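Local coordinates for protein Lon211 (Mycobacterium tuberculosis, PDB 6VBK) that forms the N-terminal domain of the ATP-dependent Lon protease, a region that probably helps to recognise and bind protein substrates for degradation, at the interface of chains A and B. Coordinates in Å, arbitrary orientation; residue numbers count along the deposited sequence, not the author numbering. Chains: chain A/B, Lon211.

The interface of chains A and B. Residues chain A 31, 87-91, 97-99; chain B 7-11, 124.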
loop_
_atom_site.group_PDB
_atom_site.type_symbol
_atom_site.label_atom_id
_atom_site.label_comp_id
_atom_site.label_asym_id
_atom_site.label_seq_id
_atom_site.Cartn_x
_atom_site.Cartn_y
_atom_site.Cartn_z
ATOM N N PRO A 31 -1.473 0.966 10.739
ATOM C CA PRO A 31 -2.241 1.291 9.536
ATOM C C PRO A 31 -3.461 2.140 9.866
ATOM O O PRO A 31 -3.988 2.120 10.980
ATOM C CB PRO A 31 -2.663 -0.089 9.017
ATOM C CG PRO A 31 -2.827 -0.889 10.264
ATOM C CD PRO A 31 -1.767 -0.397 11.223
ATOM N N GLN A 87 3.567 6.029 4.079
ATOM C CA GLN A 87 3.242 5.232 2.907
ATOM C C GLN A 87 1.731 5.100 2.822
ATOM O O GLN A 87 1.041 5.089 3.845
ATOM C CB GLN A 87 3.910 3.851 2.995
ATOM C CG GLN A 87 3.498 2.836 1.946
ATOM C CD GLN A 87 4.080 1.465 2.228
ATOM O OE1 GLN A 87 4.978 1.320 3.059
ATOM N NE2 GLN A 87 3.568 0.449 1.542
ATOM N N GLU A 88 1.227 5.024 1.595
ATOM C CA GLU A 88 -0.184 4.787 1.339
ATOM C C GLU A 88 -0.346 3.467 0.599
ATOM O O GLU A 88 0.429 3.154 -0.309
ATOM C CB GLU A 88 -0.806 5.929 0.532
ATOM C CG GLU A 88 -0.953 7.218 1.321
ATOM C CD GLU A 88 -1.597 8.325 0.516
ATOM O OE1 GLU A 88 -2.230 9.213 1.125
ATOM O OE2 GLU A 88 -1.474 8.305 -0.727
ATOM N N GLY A 89 -1.350 2.694 1.002
ATOM C CA GLY A 89 -1.617 1.411 0.386
ATOM C C GLY A 89 -3.096 1.092 0.325
ATOM O O GLY A 89 -3.933 1.997 0.397
ATOM N N ARG A 90 -3.433 -0.188 0.195
ATOM C CA ARG A 90 -4.821 -0.620 0.130
ATOM C C ARG A 90 -5.058 -1.749 1.119
ATOM O O ARG A 90 -4.231 -2.655 1.256
ATOM C CB ARG A 90 -5.201 -1.071 -1.284
ATOM C CG ARG A 90 -5.213 0.057 -2.301
ATOM C CD ARG A 90 -6.417 0.963 -2.126
ATOM N NE ARG A 90 -6.229 2.245 -2.799
ATOM C CZ ARG A 90 -7.206 3.109 -3.047
ATOM N NH1 ARG A 90 -8.450 2.824 -2.690
ATOM N NH2 ARG A 90 -6.941 4.255 -3.660
ATOM N N LEU A 91 -6.186 -1.681 1.804
ATOM C CA LEU A 91 -6.639 -2.678 2.757
ATOM C C LEU A 91 -7.411 -3.774 2.029
ATOM O O LEU A 91 -7.823 -3.587 0.879
ATOM C CB LEU A 91 -7.499 -2.006 3.826
ATOM C CG LEU A 91 -6.816 -0.825 4.523
ATOM C CD1 LEU A 91 -7.749 -0.167 5.526
ATOM C CD2 LEU A 91 -5.522 -1.267 5.195
ATOM N N GLY A 97 -5.621 3.158 2.286
ATOM C CA GLY A 97 -4.943 3.022 3.552
ATOM C C GLY A 97 -3.660 3.828 3.575
ATOM O O GLY A 97 -3.100 4.183 2.538
ATOM N N ALA A 98 -3.201 4.112 4.791
ATOM C CA ALA A 98 -1.972 4.857 5.004
ATOM C C ALA A 98 -1.223 4.268 6.188
ATOM O O ALA A 98 -1.833 3.857 7.179
ATOM C CB ALA A 98 -2.249 6.347 5.247
ATOM N N VAL A 99 0.099 4.221 6.073
ATOM C CA VAL A 99 0.974 3.809 7.162
ATOM C C VAL A 99 1.477 5.069 7.849
ATOM O O VAL A 99 2.076 5.939 7.205
ATOM C CB VAL A 99 2.142 2.951 6.653
ATOM C CG1 VAL A 99 3.061 2.573 7.803
ATOM C CG2 VAL A 99 1.619 1.709 5.947
ATOM N N SER B 7 -4.073 -5.940 7.156
ATOM C CA SER B 7 -3.190 -6.276 6.047
ATOM C C SER B 7 -3.125 -5.093 5.088
ATOM O O SER B 7 -4.160 -4.615 4.611
ATOM C CB SER B 7 -3.685 -7.532 5.334
ATOM O OG SER B 7 -2.841 -7.868 4.246
ATOM N N MET B 8 -1.915 -4.616 4.813
ATOM C CA MET B 8 -1.697 -3.465 3.946
ATOM C C MET B 8 -0.906 -3.913 2.728
ATOM O O MET B 8 0.194 -4.459 2.865
ATOM C CB MET B 8 -0.955 -2.350 4.687
ATOM C CG MET B 8 -0.645 -1.128 3.834
ATOM S SD MET B 8 -2.011 0.045 3.747
ATOM C CE MET B 8 -2.069 0.619 5.443
ATOM N N SER B 9 -1.465 -3.687 1.545
ATOM C CA SER B 9 -0.776 -3.994 0.304
ATOM C C SER B 9 -0.023 -2.766 -0.199
ATOM O O SER B 9 -0.367 -1.623 0.111
ATOM C CB SER B 9 -1.764 -4.481 -0.756
ATOM O OG SER B 9 -2.389 -5.688 -0.352
ATOM N N GLU B 10 1.019 -3.020 -0.983
ATOM C CA GLU B 10 1.856 -1.948 -1.501
ATOM C C GLU B 10 1.182 -1.271 -2.688
ATOM O O GLU B 10 0.522 -1.924 -3.501
ATOM C CB GLU B 10 3.222 -2.500 -1.909
ATOM C CG GLU B 10 4.398 -1.636 -1.490
ATOM C CD GLU B 10 5.729 -2.338 -1.674
ATOM O OE1 GLU B 10 5.726 -3.559 -1.940
ATOM O OE2 GLU B 10 6.778 -1.672 -1.553
ATOM N N THR B 11 1.345 0.047 -2.780
ATOM C CA THR B 11 0.774 0.837 -3.864
ATOM C C THR B 11 1.876 1.212 -4.848
ATOM O O THR B 11 2.858 1.862 -4.471
ATOM C CB THR B 11 0.083 2.093 -3.331
ATOM O OG1 THR B 11 -1.163 1.734 -2.722
ATOM C CG2 THR B 11 -0.176 3.081 -4.459
ATOM N N THR B 124 -2.347 -1.163 -7.158
ATOM C CA THR B 124 -2.053 -2.179 -6.155
ATOM C C THR B 124 -1.953 -3.535 -6.835
ATOM O O THR B 124 -2.889 -3.956 -7.523
ATOM C CB THR B 124 -3.130 -2.208 -5.069
ATOM O OG1 THR B 124 -3.166 -0.942 -4.402
ATOM C CG2 THR B 124 -2.836 -3.304 -4.057
HETATM O O HOH W 1 -4.847 -5.474 1.568
HETATM O O HOH W 2 2.286 1.700 -0.839
#
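The carbonyl oxygen of A:Arg90 is gripped twice, by the amide of B:Ser9 and by water 1. The amide bond, 3.0 Å from B:Ser9 N to A:Arg90 O, is nearly straight (173° at the hydrogen) and lies in the carbonyl plane. It anchors a short antiparallel beta pairing between two copies of the Lon substrate-binding domain: the end of strand 79-90 of chain A runs against the start of strand 9-19 of chain B, with A:Gly89 opposite B:Glu10 and A:Arg90 opposite B:Ser9. The return bond, from A:Arg90 N to B:Ser9 O, is long and weak at 3.4 Å. Water 1 also joins the B:Ser7 carbonyl and the B:Ser9 hydroxyl OG, which the first torsion (-63°) sets beside its own backbone N. Further along, water 2, 2.7 Å from B:Thr11 N, joins that amide to the carbonyl O of A:Glu88, with NE2 of the extended A:Gln87 as a further partner, and so stands in for direct backbone pairing.

Packing illustrates how one flexible side chain can fasten such an edge. B:Met8, which has more of its surface buried by the partner chain than any other residue of the patch, leaves its backbone with CG anti to N (chi1 178°), then bends at both following torsions. The bend lays SD alongside A:Gly89, 3.6 Å from its CA, where no side chain intervenes. The methyl CE reaches on to the ring of A:Pro31, 3.7 Å from CB, with A:Val99 CG2 and A:Leu91 CD2 also against it; the valine and leucine cross the methionine obliquely. Next to the strand pairing, B:Thr11 turns OG1 beside its backbone N, towards the carbonyl O of A:Glu88, in a weak hydrogen bond of 3.2 Å from OG1. B:Thr124 crosses the aliphatic stem of A:Arg90 obliquely. This pairing may reflect crystal packing rather than an assembly of the full-length enzyme.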